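Local coordinates for fibronectin-binding protein (Streptococcus pyogenes, PDB 5A0L) that is a surface adhesin whose N-terminal domain carries an internal thioester that mediates covalent binding to the host, at residues Ser76-Tyr81 and Asn202-Glu207; Leu100-Asn105 and Gln128-Tyr133; Ala138-Val143 and Glu166-Leu171. All blocks are in the same frame, centred on the assembly; numbering follows the deposited sequence. Where two conformers were deposited one is given.

Contact 1 (Ser76-Tyr81 and Asn202-Glu207)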
ATOM      1  N   SER A  76      10.469   3.140 -13.422  1.00 14.61           N
ATOM      2  CA  SER A  76      11.674   3.820 -12.929  0.50 15.31           C
ATOM      3  C   SER A  76      11.530   4.309 -11.489  1.00 15.37           C
ATOM      4  O   SER A  76      12.402   4.116 -10.651  1.00 16.34           O
ATOM      5  CB  SER A  76      11.970   5.025 -13.790  0.50 14.81           C
ATOM      6  OG  SER A  76      13.135   5.640 -13.298  0.50 17.47           O
ATOM      7  N   ALA A  77      10.410   4.987 -11.213  1.00 14.53           N
ATOM      8  CA  ALA A  77      10.178   5.510  -9.875  1.00 14.03           C
ATOM      9  C   ALA A  77       9.995   4.369  -8.886  1.00 14.27           C
ATOM     10  O   ALA A  77      10.448   4.460  -7.739  1.00 15.29           O
ATOM     11  CB  ALA A  77       8.969   6.413  -9.874  1.00 15.68           C
ATOM     12  N   PHE A  78       9.256   3.339  -9.290  1.00 13.39           N
ATOM     13  CA  PHE A  78       9.076   2.221  -8.394  1.00 14.05           C
ATOM     14  C   PHE A  78      10.405   1.586  -8.034  1.00 15.27           C
ATOM     15  O   PHE A  78      10.633   1.178  -6.899  1.00 20.18           O
ATOM     16  CB  PHE A  78       8.102   1.196  -8.969  1.00 14.33           C
ATOM     17  CG  PHE A  78       6.674   1.687  -9.166  1.00 13.59           C
ATOM     18  CD1 PHE A  78       6.143   2.740  -8.468  1.00 14.11           C
ATOM     19  CD2 PHE A  78       5.848   1.022 -10.042  1.00 15.34           C
ATOM     20  CE1 PHE A  78       4.821   3.141  -8.647  1.00 15.17           C
ATOM     21  CE2 PHE A  78       4.562   1.426 -10.247  1.00 16.20           C
ATOM     22  CZ  PHE A  78       4.026   2.483  -9.537  1.00 14.91           C
ATOM     23  N   LYS A  79      11.309   1.467  -9.004  1.00 14.58           N
ATOM     24  CA  LYS A  79      12.651   0.953  -8.707  1.00 15.23           C
ATOM     25  C   LYS A  79      13.414   1.900  -7.759  1.00 15.52           C
ATOM     26  O   LYS A  79      13.965   1.449  -6.732  1.00 18.36           O
ATOM     27  CB  LYS A  79      13.431   0.671  -9.998  1.00 17.58           C
ATOM     28  CG  LYS A  79      14.924   0.367  -9.870  1.00 25.46           C
ATOM     29  CD  LYS A  79      15.300  -0.839  -9.072  1.00 30.82           C
ATOM     30  CE  LYS A  79      16.834  -0.976  -8.984  1.00 42.02           C
ATOM     31  NZ  LYS A  79      17.279  -2.042  -8.041  1.00 56.35           N
ATOM     32  N   SER A  80      13.424   3.197  -8.101  1.00 14.57           N
ATOM     33  CA  SER A  80      14.281   4.163  -7.413  1.00 16.13           C
ATOM     34  C   SER A  80      13.889   4.389  -5.961  1.00 16.03           C
ATOM     35  O   SER A  80      14.750   4.683  -5.122  1.00 19.09           O
ATOM     36  CB  SER A  80      14.245   5.502  -8.165  1.00 20.95           C
ATOM     37  OG  SER A  80      14.957   5.345  -9.368  1.00 26.93           O
ATOM     38  N   TYR A  81      12.589   4.360  -5.677  1.00 13.40           N
ATOM     39  CA  TYR A  81      12.084   4.665  -4.326  1.00 14.05           C
ATOM     40  C   TYR A  81      11.875   3.448  -3.442  1.00 14.75           C
ATOM     41  O   TYR A  81      11.488   3.605  -2.272  1.00 17.17           O
ATOM     42  CB  TYR A  81      10.821   5.555  -4.412  1.00 15.02           C
ATOM     43  CG  TYR A  81      11.169   6.919  -4.947  1.00 15.50           C
ATOM     44  CD1 TYR A  81      11.790   7.883  -4.127  1.00 21.34           C
ATOM     45  CD2 TYR A  81      10.951   7.274  -6.249  1.00 16.58           C
ATOM     46  CE1 TYR A  81      12.176   9.102  -4.629  1.00 27.14           C
ATOM     47  CE2 TYR A  81      11.315   8.498  -6.752  1.00 19.79           C
ATOM     48  CZ  TYR A  81      11.932   9.420  -5.949  1.00 24.01           C
ATOM     49  OH  TYR A  81      12.306  10.658  -6.446  1.00 33.64           O
ATOM     50  N   ASN A 202       8.681   6.086   2.161  1.00 11.28           N
ATOM     51  CA  ASN A 202       8.002   6.594   0.988  1.00 11.14           C
ATOM     52  C   ASN A 202       6.659   5.816   0.875  1.00 10.30           C
ATOM     53  O   ASN A 202       6.580   4.674   1.322  1.00 11.42           O
ATOM     54  CB  ASN A 202       8.858   6.397  -0.269  1.00 11.41           C
ATOM     55  CG  ASN A 202      10.184   7.087  -0.171  1.00 11.95           C
ATOM     56  OD1 ASN A 202      10.285   8.219   0.274  1.00 12.99           O
ATOM     57  ND2 ASN A 202      11.201   6.416  -0.642  1.00 16.07           N
ATOM     58  N   LEU A 203       5.671   6.490   0.280  1.00 10.38           N
ATOM     59  CA  LEU A 203       4.316   5.902   0.173  1.00 10.18           C
ATOM     60  C   LEU A 203       3.929   5.685  -1.278  1.00 10.63           C
ATOM     61  O   LEU A 203       4.404   6.372  -2.165  1.00 11.76           O
ATOM     62  CB  LEU A 203       3.258   6.798   0.877  1.00 10.93           C
ATOM     63  CG  LEU A 203       3.599   7.235   2.303  1.00 11.72           C
ATOM     64  CD1 LEU A 203       2.546   8.181   2.854  1.00 13.82           C
ATOM     65  CD2 LEU A 203       3.820   6.048   3.244  1.00 13.93           C
ATOM     66  N   LEU A 204       3.002   4.754  -1.470  1.00 10.79           N
ATOM     67  CA  LEU A 204       2.414   4.462  -2.767  1.00 11.02           C
ATOM     68  C   LEU A 204       0.896   4.715  -2.638  1.00 10.32           C
ATOM     69  O   LEU A 204       0.277   4.153  -1.740  1.00 11.24           O
ATOM     70  CB  LEU A 204       2.685   3.008  -3.140  1.00 11.33           C
ATOM     71  CG  LEU A 204       2.010   2.493  -4.405  1.00 12.00           C
ATOM     72  CD1 LEU A 204       2.539   3.155  -5.656  1.00 13.29           C
ATOM     73  CD2 LEU A 204       2.172   0.986  -4.519  1.00 13.25           C
ATOM     74  N   SER A 205       0.338   5.476  -3.587  1.00 10.97           N
ATOM     75  CA  SER A 205      -1.112   5.698  -3.546  1.00 11.34           C
ATOM     76  C   SER A 205      -1.888   4.478  -4.011  1.00 11.64           C
ATOM     77  O   SER A 205      -1.387   3.616  -4.726  1.00 13.18           O
ATOM     78  CB  SER A 205      -1.475   6.905  -4.383  1.00 12.59           C
ATOM     79  OG  SER A 205      -1.220   6.716  -5.744  1.00 14.32           O
ATOM     80  N   ALA A 206      -3.157   4.432  -3.597  1.00 11.89           N
ATOM     81  CA  ALA A 206      -4.077   3.345  -3.954  1.00 12.16           C
ATOM     82  C   ALA A 206      -4.983   3.733  -5.126  1.00 12.63           C
ATOM     83  O   ALA A 206      -5.827   2.932  -5.523  1.00 14.04           O
ATOM     84  CB  ALA A 206      -4.918   2.944  -2.753  1.00 14.38           C
ATOM     85  N   GLU A 207      -4.786   4.915  -5.678  1.00 12.90           N
ATOM     86  CA  GLU A 207      -5.461   5.446  -6.851  1.00 13.14           C
ATOM     87  C   GLU A 207      -4.648   6.645  -7.336  1.00 13.03           C
ATOM     88  O   GLU A 207      -3.729   7.114  -6.629  1.00 14.12           O
ATOM     89  CB  GLU A 207      -6.896   5.876  -6.576  1.00 15.69           C
ATOM     90  CG  GLU A 207      -7.054   7.060  -5.641  1.00 16.46           C
ATOM     91  CD  GLU A 207      -8.482   7.564  -5.523  1.00 18.53           C
ATOM     92  OE1 GLU A 207      -9.223   7.646  -6.531  1.00 23.74           O
ATOM     93  OE2 GLU A 207      -8.815   7.942  -4.422  1.00 24.35           O
TER

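Contact 2 (Leu100-Asn105 and Gln128-Tyr133)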
ATOM      1  N   LEU A 100       0.924  -1.960 -10.471  1.00 10.98           N
ATOM      2  CA  LEU A 100      -0.386  -1.419 -10.833  1.00 11.60           C
ATOM      3  C   LEU A 100      -1.503  -2.447 -10.667  1.00 11.15           C
ATOM      4  O   LEU A 100      -2.584  -2.132 -10.176  1.00 11.63           O
ATOM      5  CB  LEU A 100      -0.380  -0.870 -12.246  1.00 13.09           C
ATOM      6  CG  LEU A 100       0.483   0.317 -12.578  1.00 16.24           C
ATOM      7  CD1 LEU A 100       0.406   0.659 -14.044  1.00 17.47           C
ATOM      8  CD2 LEU A 100       0.148   1.502 -11.749  1.00 19.19           C
ATOM      9  N   ASN A 101      -1.237  -3.692 -11.098  1.00 11.52           N
ATOM     10  CA  ASN A 101      -2.252  -4.707 -11.013  1.00 11.09           C
ATOM     11  C   ASN A 101      -2.527  -5.135  -9.578  1.00 10.61           C
ATOM     12  O   ASN A 101      -3.681  -5.451  -9.239  1.00 11.73           O
ATOM     13  CB  ASN A 101      -1.953  -5.880 -11.942  1.00 12.15           C
ATOM     14  CG  ASN A 101      -2.365  -5.603 -13.373  1.00 14.46           C
ATOM     15  OD1 ASN A 101      -3.511  -5.890 -13.764  1.00 15.16           O
ATOM     16  ND2 ASN A 101      -1.465  -5.023 -14.164  1.00 14.03           N
ATOM     17  N   VAL A 102      -1.513  -5.151  -8.713  1.00 10.93           N
ATOM     18  CA  VAL A 102      -1.764  -5.389  -7.298  1.00 10.45           C
ATOM     19  C   VAL A 102      -2.724  -4.353  -6.705  1.00 10.70           C
ATOM     20  O   VAL A 102      -3.725  -4.682  -6.059  1.00 11.91           O
ATOM     21  CB  VAL A 102      -0.457  -5.417  -6.481  1.00 11.24           C
ATOM     22  CG1 VAL A 102      -0.728  -5.332  -4.987  1.00 12.17           C
ATOM     23  CG2 VAL A 102       0.330  -6.669  -6.821  1.00 13.40           C
ATOM     24  N   ILE A 103      -2.434  -3.077  -6.954  1.00 10.72           N
ATOM     25  CA  ILE A 103      -3.248  -2.016  -6.360  1.00 11.26           C
ATOM     26  C   ILE A 103      -4.676  -2.069  -6.933  1.00 10.61           C
ATOM     27  O   ILE A 103      -5.642  -1.908  -6.175  1.00 11.94           O
ATOM     28  CB  ILE A 103      -2.591  -0.636  -6.549  1.00 10.78           C
ATOM     29  CG1 ILE A 103      -1.288  -0.521  -5.743  1.00 11.91           C
ATOM     30  CG2 ILE A 103      -3.532   0.483  -6.236  1.00 11.94           C
ATOM     31  CD1 ILE A 103      -1.479  -0.501  -4.266  1.00 13.62           C
ATOM     32  N   TYR A 104      -4.812  -2.252  -8.245  1.00 11.00           N
ATOM     33  CA  TYR A 104      -6.126  -2.237  -8.854  1.00 11.35           C
ATOM     34  C   TYR A 104      -7.018  -3.369  -8.307  1.00 11.10           C
ATOM     35  O   TYR A 104      -8.251  -3.223  -8.235  1.00 12.31           O
ATOM     36  CB  TYR A 104      -5.979  -2.338 -10.381  1.00 12.38           C
ATOM     37  CG  TYR A 104      -7.255  -2.069 -11.131  1.00 13.03           C
ATOM     38  CD1 TYR A 104      -7.947  -0.861 -10.963  1.00 15.34           C
ATOM     39  CD2 TYR A 104      -7.760  -2.999 -12.066  1.00 14.95           C
ATOM     40  CE1 TYR A 104      -9.147  -0.624 -11.632  1.00 17.39           C
ATOM     41  CE2 TYR A 104      -8.938  -2.737 -12.759  1.00 16.31           C
ATOM     42  CZ  TYR A 104      -9.608  -1.546 -12.565  1.00 17.52           C
ATOM     43  OH  TYR A 104     -10.824  -1.278 -13.192  1.00 20.99           O
ATOM     44  N   ASN A 105      -6.385  -4.475  -7.923  1.00 10.91           N
ATOM     45  CA  ASN A 105      -7.078  -5.628  -7.392  1.00 11.19           C
ATOM     46  C   ASN A 105      -7.246  -5.663  -5.877  1.00 11.47           C
ATOM     47  O   ASN A 105      -8.014  -6.469  -5.353  1.00 12.40           O
ATOM     48  CB  ASN A 105      -6.445  -6.906  -7.905  1.00 11.20           C
ATOM     49  CG  ASN A 105      -6.858  -7.164  -9.308  1.00 12.79           C
ATOM     50  OD1 ASN A 105      -8.004  -7.599  -9.531  1.00 13.84           O
ATOM     51  ND2 ASN A 105      -6.030  -6.797 -10.300  1.00 12.76           N
ATOM     52  N   GLN A 128      -1.126  -4.465   1.529  1.00 10.64           N
ATOM     53  CA  GLN A 128       0.185  -3.989   1.982  1.00 11.09           C
ATOM     54  C   GLN A 128       1.225  -5.100   1.864  1.00 11.30           C
ATOM     55  O   GLN A 128       2.378  -4.849   1.462  1.00 11.66           O
ATOM     56  CB  GLN A 128       0.062  -3.520   3.435  1.00 10.80           C
ATOM     57  CG  GLN A 128       1.383  -3.001   4.029  1.00 11.27           C
ATOM     58  CD  GLN A 128       1.858  -1.761   3.343  1.00 11.18           C
ATOM     59  OE1 GLN A 128       1.406  -0.645   3.645  1.00 11.81           O
ATOM     60  NE2 GLN A 128       2.758  -1.932   2.360  1.00 11.53           N
ATOM     61  N   ASN A 129       0.860  -6.318   2.226  1.00 11.30           N
ATOM     62  CA  ASN A 129       1.783  -7.429   2.095  1.00 11.64           C
ATOM     63  C   ASN A 129       2.100  -7.737   0.629  1.00 12.14           C
ATOM     64  O   ASN A 129       3.260  -8.046   0.308  1.00 12.95           O
ATOM     65  CB  ASN A 129       1.253  -8.669   2.810  1.00 13.18           C
ATOM     66  CG  ASN A 129       1.617  -8.684   4.269  1.00 14.93           C
ATOM     67  OD1 ASN A 129       2.703  -9.126   4.623  1.00 17.55           O
ATOM     68  ND2 ASN A 129       0.769  -8.146   5.119  1.00 16.64           N
ATOM     69  N   ALA A 130       1.117  -7.627  -0.269  1.00 11.59           N
ATOM     70  CA  ALA A 130       1.373  -7.837  -1.673  1.00 11.52           C
ATOM     71  C   ALA A 130       2.293  -6.768  -2.225  1.00 11.55           C
ATOM     72  O   ALA A 130       3.148  -7.039  -3.100  1.00 12.48           O
ATOM     73  CB  ALA A 130       0.061  -7.897  -2.445  1.00 12.44           C
ATOM     74  N   ILE A 131       2.153  -5.536  -1.751  1.00 10.68           N
ATOM     75  CA  ILE A 131       3.060  -4.472  -2.202  0.50 10.89           C
ATOM     76  C   ILE A 131       4.503  -4.761  -1.761  1.00 12.09           C
ATOM     77  O   ILE A 131       5.439  -4.630  -2.554  1.00 12.09           O
ATOM     78  CB  ILE A 131       2.572  -3.068  -1.745  0.50 10.77           C
ATOM     79  CG1 ILE A 131       1.305  -2.689  -2.539  0.50 11.36           C
ATOM     80  CG2 ILE A 131       3.668  -2.006  -1.884  0.50 11.86           C
ATOM     81  CD1 ILE A 131       1.494  -2.607  -4.034  0.50 11.23           C
ATOM     82  N   TRP A 132       4.688  -5.187  -0.525  1.00 11.43           N
ATOM     83  CA  TRP A 132       6.022  -5.492  -0.019  1.00 12.36           C
ATOM     84  C   TRP A 132       6.654  -6.675  -0.739  1.00 12.00           C
ATOM     85  O   TRP A 132       7.896  -6.736  -0.846  1.00 12.78           O
ATOM     86  CB  TRP A 132       5.968  -5.721   1.479  1.00 12.70           C
ATOM     87  CG  TRP A 132       5.785  -4.488   2.311  1.00 12.56           C
ATOM     88  CD1 TRP A 132       6.176  -3.227   2.007  1.00 12.96           C
ATOM     89  CD2 TRP A 132       5.225  -4.429   3.621  1.00 12.56           C
ATOM     90  NE1 TRP A 132       5.901  -2.360   3.045  1.00 12.77           N
ATOM     91  CE2 TRP A 132       5.305  -3.080   4.043  1.00 12.69           C
ATOM     92  CE3 TRP A 132       4.637  -5.367   4.470  1.00 13.09           C
ATOM     93  CZ2 TRP A 132       4.859  -2.671   5.303  1.00 15.00           C
ATOM     94  CZ3 TRP A 132       4.188  -4.954   5.711  1.00 15.11           C
ATOM     95  CH2 TRP A 132       4.296  -3.618   6.104  1.00 14.96           C
ATOM     96  N   TYR A 133       5.855  -7.602  -1.242  1.00 12.33           N
ATOM     97  CA  TYR A 133       6.386  -8.677  -2.092  1.00 13.11           C
ATOM     98  C   TYR A 133       7.156  -8.063  -3.268  1.00 13.29           C
ATOM     99  O   TYR A 133       8.216  -8.601  -3.670  1.00 13.67           O
ATOM    100  CB  TYR A 133       5.217  -9.545  -2.580  1.00 13.73           C
ATOM    101  CG  TYR A 133       5.610 -10.692  -3.469  1.00 13.95           C
ATOM    102  CD1 TYR A 133       6.079 -11.884  -2.920  1.00 15.30           C
ATOM    103  CD2 TYR A 133       5.455 -10.619  -4.856  1.00 14.68           C
ATOM    104  CE1 TYR A 133       6.400 -12.967  -3.756  1.00 16.60           C
ATOM    105  CE2 TYR A 133       5.775 -11.685  -5.686  1.00 16.09           C
ATOM    106  CZ  TYR A 133       6.258 -12.850  -5.125  1.00 17.20           C
ATOM    107  OH  TYR A 133       6.578 -13.904  -5.952  1.00 21.75           O
TER

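Contact 3 (Ala138-Val143 and Glu166-Leu171)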
ATOM      1  N   ALA A 138       9.766  -9.237  -0.273  1.00 15.38           N
ATOM      2  CA  ALA A 138       9.349 -10.036   0.879  1.00 17.20           C
ATOM      3  C   ALA A 138       8.962 -11.428   0.367  1.00 19.32           C
ATOM      4  O   ALA A 138       8.202 -11.522  -0.582  1.00 19.58           O
ATOM      5  CB  ALA A 138       8.145  -9.402   1.579  1.00 20.18           C
ATOM      6  N   PRO A 139       9.469 -12.495   0.982  1.00 21.21           N
ATOM      7  CA  PRO A 139       9.282 -13.835   0.357  1.00 25.87           C
ATOM      8  C   PRO A 139       7.868 -14.432   0.219  1.00 29.38           C
ATOM      9  O   PRO A 139       7.477 -15.061  -0.815  1.00 36.92           O
ATOM     10  CB  PRO A 139      10.182 -14.726   1.229  1.00 29.24           C
ATOM     11  CG  PRO A 139      11.189 -13.826   1.803  1.00 34.81           C
ATOM     12  CD  PRO A 139      10.585 -12.463   1.939  1.00 25.59           C
ATOM     13  N   LEU A 140       7.108 -14.253   1.256  1.00 27.34           N
ATOM     14  CA  LEU A 140       5.722 -14.827   1.302  1.00 21.23           C
ATOM     15  C   LEU A 140       5.615 -16.343   0.917  1.00 26.22           C
ATOM     16  O   LEU A 140       4.784 -16.737   0.090  1.00 26.70           O
ATOM     17  CB  LEU A 140       4.694 -13.998   0.476  1.00 18.29           C
ATOM     18  CG  LEU A 140       4.569 -12.541   0.938  1.00 18.16           C
ATOM     19  CD1 LEU A 140       3.580 -11.805   0.046  1.00 17.43           C
ATOM     20  CD2 LEU A 140       4.128 -12.466   2.397  1.00 20.71           C
ATOM     21  N   ASN A 141       6.463 -17.172   1.505  0.50 26.99           N
ATOM     22  CA  ASN A 141       6.502 -18.586   1.143  0.50 30.14           C
ATOM     23  C   ASN A 141       5.628 -19.489   2.026  0.50 28.23           C
ATOM     24  O   ASN A 141       5.588 -20.706   1.807  0.50 36.96           O
ATOM     25  CB  ASN A 141       7.953 -19.060   1.181  0.50 33.06           C
ATOM     26  CG  ASN A 141       8.670 -18.586   2.420  0.50 33.05           C
ATOM     27  OD1 ASN A 141       8.087 -18.544   3.500  0.50 40.66           O
ATOM     28  ND2 ASN A 141       9.939 -18.244   2.280  0.50 33.09           N
ATOM     29  N   ASP A 142       4.913 -18.893   2.983  1.00 23.57           N
ATOM     30  CA  ASP A 142       4.120 -19.621   3.972  1.00 24.63           C
ATOM     31  C   ASP A 142       2.719 -18.992   4.104  1.00 20.13           C
ATOM     32  O   ASP A 142       2.206 -18.841   5.229  1.00 20.34           O
ATOM     33  CB  ASP A 142       4.868 -19.466   5.318  1.00 29.30           C
ATOM     34  CG  ASP A 142       4.782 -20.656   6.188  1.00 41.57           C
ATOM     35  OD1 ASP A 142       4.847 -21.777   5.645  1.00 46.28           O
ATOM     36  OD2 ASP A 142       4.725 -20.463   7.432  1.00 54.91           O
ATOM     37  N   VAL A 143       2.085 -18.656   2.982  1.00 18.87           N
ATOM     38  CA  VAL A 143       0.826 -17.887   3.055  1.00 18.22           C
ATOM     39  C   VAL A 143      -0.256 -18.657   3.822  1.00 18.23           C
ATOM     40  O   VAL A 143      -1.036 -18.046   4.545  1.00 17.95           O
ATOM     41  CB  VAL A 143       0.339 -17.440   1.652  1.00 19.19           C
ATOM     42  CG1 VAL A 143      -1.051 -16.801   1.710  1.00 21.01           C
ATOM     43  CG2 VAL A 143       1.335 -16.500   1.004  1.00 20.33           C
ATOM     44  N   GLU A 166      -6.332 -16.334   0.728  1.00 15.77           N
ATOM     45  CA  GLU A 166      -6.629 -16.581  -0.665  1.00 15.98           C
ATOM     46  C   GLU A 166      -6.442 -15.341  -1.518  1.00 14.93           C
ATOM     47  O   GLU A 166      -5.955 -15.408  -2.660  1.00 16.25           O
ATOM     48  CB  GLU A 166      -8.045 -17.196  -0.805  1.00 19.41           C
ATOM     49  CG  GLU A 166      -8.148 -18.593  -0.194  1.00 24.33           C
ATOM     50  CD  GLU A 166      -7.049 -19.545  -0.688  1.00 27.33           C
ATOM     51  OE1 GLU A 166      -6.992 -19.773  -1.914  1.00 30.94           O
ATOM     52  OE2 GLU A 166      -6.225 -20.065   0.143  1.00 33.83           O
ATOM     53  N   ALA A 167      -6.830 -14.186  -0.987  1.00 14.28           N
ATOM     54  CA  ALA A 167      -6.657 -12.930  -1.699  1.00 13.93           C
ATOM     55  C   ALA A 167      -5.171 -12.650  -1.941  1.00 13.38           C
ATOM     56  O   ALA A 167      -4.781 -12.232  -3.031  1.00 14.02           O
ATOM     57  CB  ALA A 167      -7.317 -11.781  -0.973  1.00 14.80           C
ATOM     58  N   LEU A 168      -4.371 -12.836  -0.897  1.00 13.00           N
ATOM     59  CA  LEU A 168      -2.938 -12.556  -1.025  1.00 12.95           C
ATOM     60  C   LEU A 168      -2.295 -13.423  -2.135  1.00 13.09           C
ATOM     61  O   LEU A 168      -1.514 -12.921  -2.954  1.00 14.08           O
ATOM     62  CB  LEU A 168      -2.259 -12.747   0.322  1.00 13.17           C
ATOM     63  CG  LEU A 168      -0.766 -12.428   0.335  1.00 13.08           C
ATOM     64  CD1 LEU A 168      -0.467 -11.039  -0.179  1.00 13.68           C
ATOM     65  CD2 LEU A 168      -0.235 -12.606   1.758  1.00 15.60           C
ATOM     66  N   LYS A 169      -2.654 -14.697  -2.181  1.00 13.78           N
ATOM     67  CA  LYS A 169      -2.127 -15.578  -3.209  1.00 14.90           C
ATOM     68  C   LYS A 169      -2.467 -15.059  -4.613  1.00 15.26           C
ATOM     69  O   LYS A 169      -1.626 -15.073  -5.512  1.00 16.12           O
ATOM     70  CB  LYS A 169      -2.693 -16.980  -3.054  1.00 17.59           C
ATOM     71  CG  LYS A 169      -2.212 -17.719  -1.839  1.00 19.91           C
ATOM     72  CD  LYS A 169      -2.883 -19.093  -1.772  1.00 23.60           C
ATOM     73  CE  LYS A 169      -2.557 -19.779  -0.485  1.00 27.97           C
ATOM     74  NZ  LYS A 169      -3.350 -21.032  -0.346  1.00 33.26           N
ATOM     75  N   LYS A 170      -3.702 -14.587  -4.799  1.00 14.23           N
ATOM     76  CA  LYS A 170      -4.103 -14.079  -6.104  1.00 14.84           C
ATOM     77  C   LYS A 170      -3.324 -12.822  -6.473  1.00 13.97           C
ATOM     78  O   LYS A 170      -2.954 -12.603  -7.630  1.00 15.50           O
ATOM     79  CB  LYS A 170      -5.616 -13.838  -6.159  1.00 17.37           C
ATOM     80  CG  LYS A 170      -6.448 -15.125  -6.034  1.00 18.06           C
ATOM     81  CD  LYS A 170      -7.954 -14.870  -5.977  1.00 21.88           C
ATOM     82  CE  LYS A 170      -8.761 -16.101  -5.548  1.00 26.88           C
ATOM     83  NZ  LYS A 170     -10.162 -15.629  -5.352  1.00 30.52           N
ATOM     84  N   LEU A 171      -3.097 -11.954  -5.490  1.00 13.48           N
ATOM     85  CA  LEU A 171      -2.420 -10.695  -5.721  1.00 12.72           C
ATOM     86  C   LEU A 171      -0.970 -10.864  -6.145  1.00 12.96           C
ATOM     87  O   LEU A 171      -0.474 -10.015  -6.885  1.00 13.86           O
ATOM     88  CB  LEU A 171      -2.509  -9.763  -4.517  1.00 12.19           C
ATOM     89  CG  LEU A 171      -3.876  -9.175  -4.182  1.00 12.91           C
ATOM     90  CD1 LEU A 171      -3.818  -8.455  -2.838  1.00 14.44           C
ATOM     91  CD2 LEU A 171      -4.349  -8.214  -5.264  1.00 13.76           C
TER

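Contact 1 (Ser76-Tyr81 and Asn202-Glu207)
Asn202 and Tyr81 carry most of this contact, in which the short helix 75-81 packs against strand 203-205 of a six-stranded antiparallel barrel and the residue just before it. The amide ND2 of Asn202 donates to the backbone O of Tyr81 at 3.3 Å. The bond is long but well directed: its N-H...O angle is 158°, and the donor lies in the carbonyl plane on a lone pair. Tyr81 O has a second amide donor in Asn51 ND2, while the other end of the Asn202 amide, OD1, accepts from Ser195 N. Both ends of the buried amide are thus engaged, which fixes its rotation. Asn202 ND2 also lies at the edge of the Tyr81 ring, near its plane and 3.8 Å from Tyr81 CD1, with the ring and amide planes 87° apart, nearly perpendicular.

One turn back along the helix the contact becomes apolar. Phe78 lies between helix 92-105, where it touches Leu95 and Ile99, and the barrel, where it touches Ile192. Leu204 comes up to it from the strand, its CG anti to the backbone N (chi1 174°). The two side chains cross at about a right angle, and Leu204 CD1 stops 3.8 Å from Phe78 CE1.

Contact 2 (Leu100-Asn105 and Gln128-Tyr133)
Val102, Ile103, Ala130 and Ile131 form a wholly buried, purely apolar helix-helix contact in the helical part of the thioester domain, where helices 92-105 and 120-135 run side by side. The short segments are antiparallel, their directions 177° apart and their axes 9.9 Å from each other. The backbones come nearest at Val102 and Ala130, whose CA atoms are 6.9 Å apart.

Val102 turns CG1 into the interface, anti to its own backbone N (chi1 166°). That single methyl, Val102 CG1, meets two partners, Ala130 CB at 3.7 Å and Ile131 CD1 at 3.6 Å. Ile103 leaves its helix beside the line of contact, yet the end of its chain bends in, and Ile103 CD1 lies across the end of Ile131, 3.7 Å from Ile131 CD1. Around this row, Ala130 also touches Leu168 and Leu171 of helix 158-172, and Ile103 rests on Tyr48 of strand 45-49, so the pair is packed between a third helix and the barrel. On the barrel side, Gln128 NE2 donates to the backbone O of Cys49, the only cysteine of the chain and hence probably the thioester residue.

At the end of helix 92-105, Asn105 folds back on the preceding turn. Asn105 ND2, at 2.9 Å, and Asn105 N reach Asn101 O from opposite faces of its carbonyl plane.

Contact 3 (Ala138-Val143 and Glu166-Leu171)
The flat group beside this contact is the carboxylate of Glu166, approached at OE2 by the ammonium of Lys169, whose aliphatic chain lies along Val143. Lys169 NZ comes to 3.1 Å from Glu166 OE2 on the syn side, 20° out of the carboxylate plane, making a salt bridge within one turn of helix. The same nitrogen is hydrogen-bonded to Asn144 OD1, just beyond Val143, and is thereby tied to the loop as well as to its own helix.

With its polar end held in this way, the extended lysine chain presents a methylene surface. Val143 CG1 sits against it, 3.8 Å from Lys169 CG and 4.0 Å from Lys169 CE, so one methyl spans two carbons of the chain. On the other branch of the valine, Val143 CG2 faces Leu168 CD2 at a looser 4.3 Å.

Residues 138-143 belong to the irregular connection from helix 120-135 to helix 148-152, and here that connection passes along helix 158-172. Leu168 also touches Ala130 of helix 120-135. Leu140 has positive backbone angles (phi and psi both 49°), a left-handed conformation uncommon for a residue other than glycine. Its side chain points toward helix 158-172, and it touches Ile172 there and Tyr133 of helix 120-135. It crosses Leu168 at about a right angle, and the nearest atoms are Leu140 CD1 and Leu168 CD1, 4.1 Å apart.

The three contacts form a series running from the barrel across the helices. The centres of contacts 1 and 2 are about 11 Å apart, as are those of contacts 2 and 3, whereas the centres of contacts 1 and 3 are about 20 Å apart, with nearest atoms about 11 Å apart. Leu204 CD2 joins the first two by packing on Ile131 CD1 at 3.7 Å. The second and third meet where Leu171 of helix 158-172 lies against Val102 and Asn105. Along the chain, contact 2 closes before contact 3 opens, and both are nested within the loop closed by contact 1. Strand 203-205, last in the chain, sits between strands 45-49 and 191-195, so the helices are inserted between early and late barrel strands.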